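Member of DUF4221 family (Bacteroides vulgatus, PDB 3S9J) is of unknown function but folds as a six-bladed beta-propeller, a scaffold that in other proteins commonly serves for binding or catalysis. Local coordinates at residues 15-20 / 354-359; 38-43 / 57-62; 194-199 / 249-254. All blocks are in the same frame, centred on the assembly; numbering follows the deposited sequence.

Interactions 1 and 2 lie in neighbouring propeller blades, with centres about 12 Å apart; interaction 3 is on the other side of the chain's centre, about 37 and 41 Å away centre to centre. The first two are partly buried and touch each other: Phe18 packs on Phe57, and Gln62 OE1 probably accepts from Ala17 N at 2.9 Å. Interaction 1 joins the two ends of the chain by a regular backbone ladder, with apolar packing on one face. Interaction 2 joins consecutive strands of one blade and adds a charged network where the pairing stops. Interaction 3, a surface contact, relies on a few backbone bonds, glycines and small side chains.

Interaction 1: residues 15-20 / 354-359; sequences QLAFPL and KLVFTC
Gln15 lies across Val356 and Thr358, its CG set anti to the carbonyl carbon (chi1 -79°) and the chain extended beyond. Its CB is 3.6 Å from Phe357 O, and CG comes equally near Thr358 OG1. Farther out, CD passes 3.9 Å from Val356 CG1, and at the tip OE1 and NE2 approach Val356 CG1 to 4.0 and 3.6 Å. NE2 also comes 3.2 Å from Thr358 OG1, a hydroxyl that is hydrogen-bonded to Glu342. Beneath these side chains the backbones run antiparallel, Leu16 pairing with Phe357 and Phe18 with Leu355 through reciprocal N-H to O bonds. Strand 8-19 from the start of the chain thereby completes a four-stranded blade whose other strands, 327-334, 337-341 and 354-364, come from its end: the Velcro closure of beta-propellers. Lys354 lies on the same face as Gln15, its CG near Ala17 CB; its bent chain crosses Pro19 obliquely, CD near Pro19 CA. The opposite face is apolar. There Phe18 and Leu355 point the same way side by side, with CD2 of the ring 4.1 Å from CD2 of the leucine, while Phe18 CE2 and Phe357 CE2 meet edge to edge at 4.0 Å. Phe332 stacks edge-to-face with Phe357. Past the strand, Leu20 crosses Leu355, its CD1 4.1 Å from Leu355 CB, and lies close to a sodium ion bound at Asp21, Thr24 and Asn353.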
ATOM      1  N   GLN A  15      -4.616  12.910  18.256  1.00 37.27           N
ATOM      2  CA  GLN A  15      -3.505  12.983  17.326  1.00 35.43           C
ATOM      3  C   GLN A  15      -2.249  12.346  17.906  1.00 32.23           C
ATOM      4  O   GLN A  15      -2.041  12.330  19.112  1.00 34.31           O
ATOM      5  CB  GLN A  15      -3.191  14.434  17.017  1.00 37.43           C
ATOM      6  CG  GLN A  15      -4.096  15.103  16.008  1.00 50.03           C
ATOM      7  CD  GLN A  15      -3.413  16.304  15.344  1.00 55.57           C
ATOM      8  OE1 GLN A  15      -2.642  17.032  15.983  1.00 52.97           O
ATOM      9  NE2 GLN A  15      -3.677  16.496  14.061  1.00 58.91           N
ATOM     10  N   LEU A  16      -1.440  11.813  17.011  1.00 29.05           N
ATOM     11  CA  LEU A  16      -0.100  11.332  17.326  0.50 28.20           C
ATOM     12  C   LEU A  16       0.856  12.259  16.635  1.00 28.74           C
ATOM     13  O   LEU A  16       0.644  12.641  15.469  1.00 29.45           O
ATOM     14  CB  LEU A  16       0.189   9.928  16.789  0.50 29.19           C
ATOM     15  CG  LEU A  16      -0.587   8.722  17.284  0.50 25.17           C
ATOM     16  CD1 LEU A  16      -0.169   7.528  16.410  0.50 24.54           C
ATOM     17  CD2 LEU A  16      -0.382   8.447  18.774  0.50 25.04           C
ATOM     18  N   ALA A  17       1.917  12.647  17.334  1.00 26.71           N
ATOM     19  CA  ALA A  17       2.920  13.537  16.744  1.00 25.25           C
ATOM     20  C   ALA A  17       4.315  13.071  17.129  1.00 27.53           C
ATOM     21  O   ALA A  17       4.633  12.972  18.319  1.00 31.09           O
ATOM     22  CB  ALA A  17       2.703  15.008  17.145  1.00 26.49           C
ATOM     23  N   PHE A  18       5.131  12.800  16.129  1.00 23.52           N
ATOM     24  CA  PHE A  18       6.499  12.381  16.326  1.00 23.78           C
ATOM     25  C   PHE A  18       7.478  13.479  15.874  1.00 24.48           C
ATOM     26  O   PHE A  18       7.639  13.731  14.667  1.00 24.77           O
ATOM     27  CB  PHE A  18       6.810  11.095  15.556  1.00 23.30           C
ATOM     28  CG  PHE A  18       5.898   9.938  15.864  1.00 24.71           C
ATOM     29  CD1 PHE A  18       6.161   9.093  16.939  1.00 22.59           C
ATOM     30  CD2 PHE A  18       4.822   9.644  15.033  1.00 26.21           C
ATOM     31  CE1 PHE A  18       5.320   8.003  17.209  1.00 25.74           C
ATOM     32  CE2 PHE A  18       3.982   8.579  15.293  1.00 28.90           C
ATOM     33  CZ  PHE A  18       4.231   7.741  16.373  1.00 25.55           C
ATOM     34  N   PRO A  19       8.185  14.095  16.820  1.00 24.57           N
ATOM     35  CA  PRO A  19       9.168  15.087  16.450  1.00 24.39           C
ATOM     36  C   PRO A  19      10.354  14.436  15.760  1.00 25.60           C
ATOM     37  O   PRO A  19      10.820  13.384  16.174  1.00 24.27           O
ATOM     38  CB  PRO A  19       9.579  15.720  17.790  1.00 26.42           C
ATOM     39  CG  PRO A  19       8.470  15.407  18.699  1.00 34.20           C
ATOM     40  CD  PRO A  19       8.014  14.040  18.293  1.00 29.62           C
ATOM     41  N   LEU A  20      10.814  15.080  14.695  1.00 21.90           N
ATOM     42  CA  LEU A  20      11.896  14.570  13.854  1.00 21.20           C
ATOM     43  C   LEU A  20      13.054  15.555  13.829  1.00 22.00           C
ATOM     44  O   LEU A  20      12.943  16.687  14.281  1.00 24.16           O
ATOM     45  CB  LEU A  20      11.371  14.342  12.416  1.00 20.85           C
ATOM     46  CG  LEU A  20      10.058  13.555  12.218  1.00 23.68           C
ATOM     47  CD1 LEU A  20       9.671  13.513  10.724  1.00 26.89           C
ATOM     48  CD2 LEU A  20      10.148  12.097  12.794  1.00 19.82           C
ATOM     49  N   LYS A 354       7.823  17.243  11.999  1.00 24.22           N
ATOM     50  CA  LYS A 354       6.855  16.605  12.876  1.00 25.86           C
ATOM     51  C   LYS A 354       5.978  15.670  12.057  1.00 26.93           C
ATOM     52  O   LYS A 354       5.228  16.117  11.188  1.00 26.56           O
ATOM     53  CB  LYS A 354       5.996  17.658  13.572  1.00 29.67           C
ATOM     54  CG  LYS A 354       5.262  17.181  14.819  1.00 43.50           C
ATOM     55  CD  LYS A 354       6.043  17.420  16.133  1.00 54.83           C
ATOM     56  CE  LYS A 354       6.273  18.902  16.517  1.00 52.95           C
ATOM     57  NZ  LYS A 354       5.058  19.645  16.936  1.00 55.11           N
ATOM     58  N   LEU A 355       6.094  14.371  12.304  1.00 23.07           N
ATOM     59  CA  LEU A 355       5.217  13.384  11.662  1.00 20.88           C
ATOM     60  C   LEU A 355       3.931  13.275  12.463  1.00 23.92           C
ATOM     61  O   LEU A 355       3.937  12.899  13.629  1.00 24.43           O
ATOM     62  CB  LEU A 355       5.881  12.031  11.512  1.00 19.40           C
ATOM     63  CG  LEU A 355       5.058  10.890  10.952  1.00 22.05           C
ATOM     64  CD1 LEU A 355       4.605  11.162   9.489  1.00 20.54           C
ATOM     65  CD2 LEU A 355       5.919   9.587  11.047  1.00 22.75           C
ATOM     66  N   VAL A 356       2.814  13.669  11.850  1.00 21.44           N
ATOM     67  CA  VAL A 356       1.542  13.846  12.558  1.00 21.67           C
ATOM     68  C   VAL A 356       0.487  12.955  11.942  1.00 23.89           C
ATOM     69  O   VAL A 356       0.386  12.878  10.709  1.00 24.09           O
ATOM     70  CB  VAL A 356       1.033  15.308  12.492  1.00 23.85           C
ATOM     71  CG1 VAL A 356      -0.326  15.476  13.171  1.00 27.41           C
ATOM     72  CG2 VAL A 356       2.057  16.263  13.119  1.00 25.41           C
ATOM     73  N   PHE A 357      -0.274  12.290  12.802  1.00 23.32           N
ATOM     74  CA  PHE A 357      -1.428  11.476  12.407  1.00 25.34           C
ATOM     75  C   PHE A 357      -2.640  11.825  13.222  1.00 26.99           C
ATOM     76  O   PHE A 357      -2.523  12.115  14.413  1.00 29.22           O
ATOM     77  CB  PHE A 357      -1.156   9.973  12.625  1.00 23.90           C
ATOM     78  CG  PHE A 357      -0.038   9.413  11.835  1.00 23.80           C
ATOM     79  CD1 PHE A 357      -0.263   8.878  10.568  1.00 23.09           C
ATOM     80  CD2 PHE A 357       1.239   9.342  12.365  1.00 23.33           C
ATOM     81  CE1 PHE A 357       0.756   8.321   9.846  1.00 21.51           C
ATOM     82  CE2 PHE A 357       2.268   8.766  11.656  1.00 20.58           C
ATOM     83  CZ  PHE A 357       2.057   8.282  10.387  1.00 23.38           C
ATOM     84  N   THR A 358      -3.819  11.783  12.599  1.00 25.12           N
ATOM     85  CA  THR A 358      -5.063  11.862  13.326  1.00 26.19           C
ATOM     86  C   THR A 358      -5.700  10.473  13.374  1.00 26.68           C
ATOM     87  O   THR A 358      -5.739   9.770  12.365  1.00 27.04           O
ATOM     88  CB  THR A 358      -6.013  12.877  12.689  1.00 29.60           C
ATOM     89  OG1 THR A 358      -5.421  14.177  12.803  1.00 33.92           O
ATOM     90  CG2 THR A 358      -7.368  12.851  13.392  1.00 29.17           C
ATOM     91  N   CYS A 359      -6.176  10.086  14.557  1.00 27.15           N
ATOM     92  CA  CYS A 359      -6.862   8.825  14.756  1.00 28.00           C
ATOM     93  C   CYS A 359      -8.350   9.011  14.529  1.00 30.21           C
ATOM     94  O   CYS A 359      -8.960   9.893  15.136  1.00 31.64           O
ATOM     95  CB  CYS A 359      -6.643   8.336  16.190  1.00 32.31           C
ATOM     96  SG  CYS A 359      -7.382   6.732  16.518  1.00 36.77           S
TER

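Interaction 2: residues 38-43 / 57-62; sequences GKEYLH and FDIENQ
Lys39 reaches across to Asp58 and Glu60 with its ammonium group, in one of the two conformers modelled for this lysine. Its NZ forms a salt bridge to Asp58 OD1 at 2.8 Å, on the syn side of the carboxylate, and a longer one to Glu60 OE1, met on the anti side. Asp58 CG stands anti to its own backbone N (chi1 -179°), with the carboxylate turned to the lysine. Asn61 N donates to OD1 from the face opposite NZ, forming an Asx motif, and Asn61 ND2 donates to Asp58 OD2 at 2.8 Å, with the acceptor almost in its amide plane. An alanine in place of Asp58 would probably leave Lys39 NZ with Glu60 as its one anionic mate here and set the Asn61 amide free to turn. Next along, Glu40 O accepts at 2.6 Å from a water that also donates to Asp58 OD1 and accepts from Glu60 N, so the water links strand and turn. The Glu40 side chain crosses Ile59 at about a right angle, its CG 3.9 Å from Ile59 CD1, while Glu40 OE1 is hydrogen-bonded to Arg335 N and Gln33 NE2. Tyr41 presents the edge of its ring to Phe57 O, with CD1 3.6 Å from that oxygen. Leu42 pairs with Phe57 through two backbone bonds, Leu42 N to Phe57 O and Phe57 N to Leu42 O, both 2.9 Å. On one face Leu42 CB and Phe57 CB lie 4.2 Å apart. Segment 57-62 leaves the strand after Asp58 and turns through Ile59 to Gln62 towards strand 63-69; the paired strands 39-46 and 53-58 form an antiparallel beta hairpin, the two central strands of a four-stranded propeller blade.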
ATOM      1  N   GLY A  38       4.320  -6.829  23.489  1.00 31.78           N
ATOM      2  CA  GLY A  38       3.132  -6.280  24.160  1.00 33.15           C
ATOM      3  C   GLY A  38       2.772  -4.834  23.850  1.00 32.20           C
ATOM      4  O   GLY A  38       1.851  -4.307  24.462  1.00 31.53           O
ATOM      5  N   LYS A  39       3.510  -4.203  22.920  1.00 30.78           N
ATOM      6  CA  LYS A  39       3.284  -2.801  22.543  0.50 31.05           C
ATOM      7  C   LYS A  39       3.150  -2.666  21.022  1.00 28.92           C
ATOM      8  O   LYS A  39       3.596  -3.526  20.264  1.00 27.06           O
ATOM      9  CB  LYS A  39       4.450  -1.922  23.029  0.50 31.46           C
ATOM     10  CG  LYS A  39       4.336  -1.421  24.477  0.50 35.95           C
ATOM     11  CD  LYS A  39       5.629  -0.736  24.964  0.50 39.62           C
ATOM     12  CE  LYS A  39       6.185   0.320  23.981  0.50 41.88           C
ATOM     13  NZ  LYS A  39       5.702   1.724  24.218  0.50 32.62           N
ATOM     14  N   GLU A  40       2.525  -1.576  20.567  1.00 26.60           N
ATOM     15  CA  GLU A  40       2.435  -1.331  19.141  1.00 25.76           C
ATOM     16  C   GLU A  40       3.463  -0.273  18.710  1.00 25.20           C
ATOM     17  O   GLU A  40       3.720   0.729  19.400  1.00 25.61           O
ATOM     18  CB  GLU A  40       1.029  -0.932  18.656  1.00 26.48           C
ATOM     19  CG  GLU A  40       0.418   0.221  19.411  1.00 30.69           C
ATOM     20  CD  GLU A  40      -0.852   0.792  18.781  1.00 29.49           C
ATOM     21  OE1 GLU A  40      -1.239   0.412  17.650  1.00 28.06           O
ATOM     22  OE2 GLU A  40      -1.465   1.640  19.447  1.00 29.75           O
ATOM     23  N   TYR A  41       3.973  -0.484  17.514  1.00 24.95           N
ATOM     24  CA  TYR A  41       4.988   0.336  16.918  1.00 22.02           C
ATOM     25  C   TYR A  41       4.632   0.632  15.457  1.00 23.26           C
ATOM     26  O   TYR A  41       3.812  -0.057  14.850  1.00 23.50           O
ATOM     27  CB  TYR A  41       6.341  -0.389  16.958  1.00 22.62           C
ATOM     28  CG  TYR A  41       6.824  -0.678  18.351  1.00 22.26           C
ATOM     29  CD1 TYR A  41       7.556   0.252  19.052  1.00 25.74           C
ATOM     30  CD2 TYR A  41       6.556  -1.904  18.955  1.00 25.80           C
ATOM     31  CE1 TYR A  41       7.971   0.022  20.354  1.00 30.39           C
ATOM     32  CE2 TYR A  41       6.980  -2.156  20.248  1.00 27.50           C
ATOM     33  CZ  TYR A  41       7.691  -1.190  20.935  1.00 30.42           C
ATOM     34  OH  TYR A  41       8.122  -1.415  22.214  1.00 33.44           O
ATOM     35  N   LEU A  42       5.307   1.634  14.905  1.00 24.08           N
ATOM     36  CA  LEU A  42       5.286   1.872  13.472  0.50 21.52           C
ATOM     37  C   LEU A  42       6.684   1.613  12.896  1.00 22.38           C
ATOM     38  O   LEU A  42       7.669   2.257  13.269  1.00 24.05           O
ATOM     39  CB  LEU A  42       4.778   3.303  13.161  0.50 22.91           C
ATOM     40  CG  LEU A  42       4.495   3.668  11.708  0.50 16.89           C
ATOM     41  CD1 LEU A  42       3.401   2.776  11.136  0.50 17.89           C
ATOM     42  CD2 LEU A  42       4.132   5.188  11.530  0.50 14.46           C
ATOM     43  N   HIS A  43       6.747   0.657  11.981  1.00 20.97           N
ATOM     44  CA  HIS A  43       7.921   0.394  11.160  1.00 19.78           C
ATOM     45  C   HIS A  43       7.925   1.475  10.074  1.00 20.58           C
ATOM     46  O   HIS A  43       6.982   1.563   9.300  1.00 21.11           O
ATOM     47  CB  HIS A  43       7.777  -0.967  10.525  1.00 20.62           C
ATOM     48  CG  HIS A  43       8.804  -1.288   9.475  1.00 21.04           C
ATOM     49  ND1 HIS A  43       9.797  -2.223   9.683  1.00 22.17           N
ATOM     50  CD2 HIS A  43       8.966  -0.838   8.200  1.00 19.78           C
ATOM     51  CE1 HIS A  43      10.552  -2.306   8.599  1.00 24.62           C
ATOM     52  NE2 HIS A  43      10.055  -1.503   7.673  1.00 20.89           N
ATOM     53  N   PHE A  57       8.971   3.736  15.341  1.00 21.74           N
ATOM     54  CA  PHE A  57       8.333   4.680  16.228  1.00 21.44           C
ATOM     55  C   PHE A  57       7.501   3.976  17.300  1.00 23.25           C
ATOM     56  O   PHE A  57       6.762   3.060  16.994  1.00 22.68           O
ATOM     57  CB  PHE A  57       7.400   5.625  15.484  1.00 23.40           C
ATOM     58  CG  PHE A  57       8.099   6.627  14.587  1.00 21.80           C
ATOM     59  CD1 PHE A  57       8.741   7.748  15.116  1.00 25.14           C
ATOM     60  CD2 PHE A  57       8.090   6.469  13.232  1.00 24.53           C
ATOM     61  CE1 PHE A  57       9.375   8.659  14.294  1.00 22.47           C
ATOM     62  CE2 PHE A  57       8.683   7.394  12.405  1.00 21.62           C
ATOM     63  CZ  PHE A  57       9.313   8.500  12.911  1.00 22.20           C
ATOM     64  N   ASP A  58       7.597   4.487  18.515  1.00 24.16           N
ATOM     65  CA  ASP A  58       6.814   4.042  19.694  1.00 26.70           C
ATOM     66  C   ASP A  58       5.514   4.829  19.770  1.00 25.16           C
ATOM     67  O   ASP A  58       5.528   6.038  20.010  1.00 26.06           O
ATOM     68  CB  ASP A  58       7.682   4.271  20.910  1.00 28.72           C
ATOM     69  CG  ASP A  58       7.029   3.832  22.218  1.00 36.86           C
ATOM     70  OD1 ASP A  58       5.784   3.675  22.281  1.00 34.54           O
ATOM     71  OD2 ASP A  58       7.804   3.702  23.183  1.00 38.36           O
ATOM     72  N   ILE A  59       4.397   4.163  19.486  1.00 25.82           N
ATOM     73  CA  ILE A  59       3.111   4.837  19.373  1.00 26.90           C
ATOM     74  C   ILE A  59       2.633   5.396  20.717  1.00 27.34           C
ATOM     75  O   ILE A  59       2.266   6.583  20.816  1.00 26.24           O
ATOM     76  CB  ILE A  59       2.063   3.928  18.705  1.00 25.75           C
ATOM     77  CG1 ILE A  59       2.383   3.760  17.203  1.00 29.81           C
ATOM     78  CG2 ILE A  59       0.651   4.541  18.878  1.00 27.52           C
ATOM     79  CD1 ILE A  59       1.685   2.583  16.543  1.00 25.91           C
ATOM     80  N   GLU A  60       2.678   4.569  21.764  1.00 27.78           N
ATOM     81  CA  GLU A  60       2.224   4.975  23.099  1.00 29.27           C
ATOM     82  C   GLU A  60       2.998   6.198  23.576  1.00 30.20           C
ATOM     83  O   GLU A  60       2.424   7.097  24.149  1.00 29.81           O
ATOM     84  CB  GLU A  60       2.426   3.806  24.086  1.00 31.69           C
ATOM     85  CG  GLU A  60       2.047   4.106  25.547  1.00 38.74           C
ATOM     86  CD  GLU A  60       2.621   3.085  26.577  1.00 52.06           C
ATOM     87  OE1 GLU A  60       3.355   2.120  26.217  1.00 55.83           O
ATOM     88  OE2 GLU A  60       2.340   3.283  27.780  1.00 63.26           O
ATOM     89  N   ASN A  61       4.314   6.215  23.340  1.00 27.47           N
ATOM     90  CA  ASN A  61       5.184   7.250  23.868  1.00 29.84           C
ATOM     91  C   ASN A  61       5.506   8.374  22.874  1.00 29.42           C
ATOM     92  O   ASN A  61       6.194   9.336  23.214  1.00 29.85           O
ATOM     93  CB  ASN A  61       6.464   6.600  24.425  1.00 30.38           C
ATOM     94  CG  ASN A  61       6.176   5.733  25.641  1.00 30.74           C
ATOM     95  OD1 ASN A  61       5.544   6.204  26.590  1.00 30.81           O
ATOM     96  ND2 ASN A  61       6.598   4.487  25.600  1.00 31.15           N
ATOM     97  N   GLN A  62       4.909   8.300  21.687  1.00 28.86           N
ATOM     98  CA  GLN A  62       5.084   9.305  20.630  1.00 26.69           C
ATOM     99  C   GLN A  62       6.534   9.763  20.441  1.00 24.98           C
ATOM    100  O   GLN A  62       6.832  10.962  20.470  1.00 28.59           O
ATOM    101  CB  GLN A  62       4.146  10.486  20.857  1.00 27.51           C
ATOM    102  CG  GLN A  62       2.681  10.025  20.886  1.00 30.97           C
ATOM    103  CD  GLN A  62       1.673  11.159  20.940  1.00 36.93           C
ATOM    104  OE1 GLN A  62       1.743  12.109  20.182  1.00 30.43           O
ATOM    105  NE2 GLN A  62       0.721  11.045  21.841  1.00 41.78           N
TER
HETATM  106  O   HOH W   1       3.691   1.758  21.822  1.00 28.51           O

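Interaction 3: residues 194-199 / 249-254; sequences NIAGGY and GNSMEG. With FMT (formic acid), chain F.
Three peptide carbonyls carry the contact, and their flat groups are met differently: Gly249 O is approached by Ala196 N from above its plane, 55° out, Gly197 O by Gly249 N also from above, and Asn194 O by Ser251 N with a tilt of only 22°. Two of them belong to a short, weakly bonded antiparallel ribbon, 195-197 with 249-250, and the third extends it by one bond; at the surface it joins the parts of the chain before and after, in sequence, the blade of strands 201-206 to 231-235. The bond from Ala196 N to Gly249 O is nearly straight at 2.8 Å; Gly249 N to Gly197 O measures 3.0 Å. Ala196 turns its CB onto the Gly249 peptide, 3.7 Å from Gly249 C, and a side chain on Gly249 would be tight against that methyl. At the other end Asn194 O takes two donors from one residue, Ser251 N at 2.9 Å and, weakly, Ser251 OG, which chi1 of -74° places anti to its carbonyl carbon. A water accepts from Asn194 N and donates to Asn250 OD1. The same OD1 accepts from N of Met252, deposited as selenomethionine, in an Asx turn that leads into the 3-10 segment 251-253. Beyond the ribbon a formic acid molecule, probably from the crystallisation liquor, is hydrogen-bonded to Gly200 N, and its O1 also accepts a nearly straight bond of 2.9 Å from Gly198 N.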
ATOM      1  N   ASN A 194       1.677   0.033 -25.750  1.00 44.66           N
ATOM      2  CA  ASN A 194       2.336   0.246 -24.472  1.00 44.66           C
ATOM      3  C   ASN A 194       1.423   0.959 -23.471  1.00 43.34           C
ATOM      4  O   ASN A 194       0.908   2.066 -23.732  1.00 38.61           O
ATOM      5  CB  ASN A 194       3.642   1.028 -24.652  1.00 47.48           C
ATOM      6  CG  ASN A 194       4.673   0.268 -25.508  1.00 53.67           C
ATOM      7  OD1 ASN A 194       5.519  -0.460 -24.983  1.00 62.59           O
ATOM      8  ND2 ASN A 194       4.572   0.416 -26.828  1.00 54.12           N
ATOM      9  N   ILE A 195       1.235   0.312 -22.326  1.00 41.53           N
ATOM     10  CA  ILE A 195       0.292   0.764 -21.305  1.00 39.65           C
ATOM     11  C   ILE A 195       0.990   1.693 -20.335  1.00 40.40           C
ATOM     12  O   ILE A 195       2.064   1.369 -19.813  1.00 40.58           O
ATOM     13  CB  ILE A 195      -0.314  -0.438 -20.531  1.00 37.32           C
ATOM     14  CG1 ILE A 195      -1.164  -1.295 -21.457  1.00 40.38           C
ATOM     15  CG2 ILE A 195      -1.161   0.040 -19.320  1.00 39.12           C
ATOM     16  CD1 ILE A 195      -1.398  -2.693 -20.903  1.00 38.80           C
ATOM     17  N   ALA A 196       0.353   2.838 -20.078  1.00 39.10           N
ATOM     18  CA  ALA A 196       0.892   3.901 -19.211  1.00 40.81           C
ATOM     19  C   ALA A 196       0.500   3.711 -17.750  1.00 40.59           C
ATOM     20  O   ALA A 196       1.189   4.206 -16.847  1.00 45.52           O
ATOM     21  CB  ALA A 196       0.413   5.282 -19.695  1.00 41.80           C
ATOM     22  N   GLY A 197      -0.589   2.999 -17.514  1.00 35.23           N
ATOM     23  CA  GLY A 197      -0.999   2.599 -16.135  1.00 30.49           C
ATOM     24  C   GLY A 197      -2.467   2.227 -16.200  1.00 29.22           C
ATOM     25  O   GLY A 197      -3.004   2.046 -17.298  1.00 32.34           O
ATOM     26  N   GLY A 198      -3.138   2.153 -15.049  1.00 26.20           N
ATOM     27  CA  GLY A 198      -4.591   1.931 -15.024  1.00 25.48           C
ATOM     28  C   GLY A 198      -5.008   0.570 -14.485  1.00 26.77           C
ATOM     29  O   GLY A 198      -6.174   0.340 -14.212  1.00 26.79           O
ATOM     30  N   TYR A 199      -4.043  -0.339 -14.303  1.00 24.92           N
ATOM     31  CA  TYR A 199      -4.367  -1.701 -13.854  1.00 25.95           C
ATOM     32  C   TYR A 199      -3.850  -1.982 -12.442  1.00 24.80           C
ATOM     33  O   TYR A 199      -3.796  -3.123 -12.021  1.00 25.52           O
ATOM     34  CB  TYR A 199      -3.857  -2.760 -14.838  1.00 27.25           C
ATOM     35  CG  TYR A 199      -2.374  -2.783 -15.042  1.00 29.31           C
ATOM     36  CD1 TYR A 199      -1.774  -1.969 -15.987  1.00 32.94           C
ATOM     37  CD2 TYR A 199      -1.560  -3.637 -14.301  1.00 33.36           C
ATOM     38  CE1 TYR A 199      -0.405  -1.972 -16.183  1.00 39.93           C
ATOM     39  CE2 TYR A 199      -0.180  -3.641 -14.490  1.00 34.75           C
ATOM     40  CZ  TYR A 199       0.388  -2.801 -15.438  1.00 43.70           C
ATOM     41  OH  TYR A 199       1.744  -2.775 -15.669  1.00 54.65           O
ATOM     42  N   GLY A 249      -4.282   3.638 -19.458  1.00 35.66           N
ATOM     43  CA  GLY A 249      -3.621   4.743 -20.126  1.00 37.28           C
ATOM     44  C   GLY A 249      -2.791   4.257 -21.300  1.00 36.79           C
ATOM     45  O   GLY A 249      -2.187   3.185 -21.255  1.00 35.20           O
ATOM     46  N   ASN A 250      -2.775   5.063 -22.347  1.00 37.35           N
ATOM     47  CA  ASN A 250      -1.977   4.827 -23.535  1.00 37.54           C
ATOM     48  C   ASN A 250      -0.656   5.600 -23.445  1.00 39.15           C
ATOM     49  O   ASN A 250      -0.672   6.824 -23.365  1.00 38.56           O
ATOM     50  CB  ASN A 250      -2.765   5.277 -24.746  1.00 41.85           C
ATOM     51  CG  ASN A 250      -2.027   5.046 -26.044  1.00 42.79           C
ATOM     52  OD1 ASN A 250      -0.875   4.606 -26.055  1.00 43.08           O
ATOM     53  ND2 ASN A 250      -2.688   5.353 -27.148  1.00 48.61           N
ATOM     54  N   SER A 251       0.480   4.903 -23.442  1.00 39.80           N
ATOM     55  CA  SER A 251       1.793   5.573 -23.358  1.00 43.33           C
ATOM     56  C   SER A 251       2.024   6.598 -24.476  1.00 44.87           C
ATOM     57  O   SER A 251       2.651   7.626 -24.238  1.00 48.31           O
ATOM     58  CB  SER A 251       2.947   4.549 -23.352  1.00 44.44           C
ATOM     59  OG  SER A 251       3.015   3.896 -22.098  1.00 49.48           O
HETATM   60  N   MSE A 252       1.513   6.339 -25.673  1.00 46.20           N
HETATM   61  CA  MSE A 252       1.671   7.228 -26.836  0.50 48.79           C
HETATM   62  C   MSE A 252       0.985   8.586 -26.658  1.00 48.15           C
HETATM   63  O   MSE A 252       1.250   9.521 -27.403  1.00 47.83           O
HETATM   64  CB  MSE A 252       1.120   6.558 -28.110  0.50 51.26           C
HETATM   65  CG  MSE A 252       2.182   5.867 -28.966  0.50 58.12           C
HETATM   66 SE   MSE A 252       1.413   4.843 -30.430  0.38 68.43          SE
HETATM   67  CE  MSE A 252      -0.155   5.951 -30.817  0.50 56.20           C
ATOM     68  N   GLU A 253       0.054   8.674 -25.702  1.00 47.65           N
ATOM     69  CA  GLU A 253      -0.626   9.943 -25.391  1.00 49.51           C
ATOM     70  C   GLU A 253       0.309  10.862 -24.609  1.00 49.20           C
ATOM     71  O   GLU A 253       0.048  12.059 -24.503  1.00 53.98           O
ATOM     72  CB  GLU A 253      -1.909   9.750 -24.568  1.00 48.08           C
ATOM     73  CG  GLU A 253      -3.094   9.235 -25.346  1.00 53.94           C
ATOM     74  CD  GLU A 253      -4.399   9.191 -24.528  1.00 60.10           C
ATOM     75  OE1 GLU A 253      -4.463   9.755 -23.401  1.00 47.36           O
ATOM     76  OE2 GLU A 253      -5.377   8.588 -25.038  1.00 69.16           O
ATOM     77  N   GLY A 254       1.383  10.306 -24.058  1.00 47.05           N
ATOM     78  CA  GLY A 254       2.373  11.112 -23.368  1.00 46.89           C
ATOM     79  C   GLY A 254       1.930  11.507 -21.976  1.00 45.07           C
ATOM     80  O   GLY A 254       1.378  10.687 -21.234  1.00 46.33           O
TER
HETATM   81  C   FMT F 404      -2.541   2.540 -11.730  1.00 34.50           C
HETATM   82  O1  FMT F 404      -1.729   2.824 -12.607  1.00 36.26           O
HETATM   83  O2  FMT F 404      -3.614   1.996 -11.969  1.00 29.49           O
HETATM   84  O   HOH W   2       0.560   2.476 -27.210  1.00 53.18           O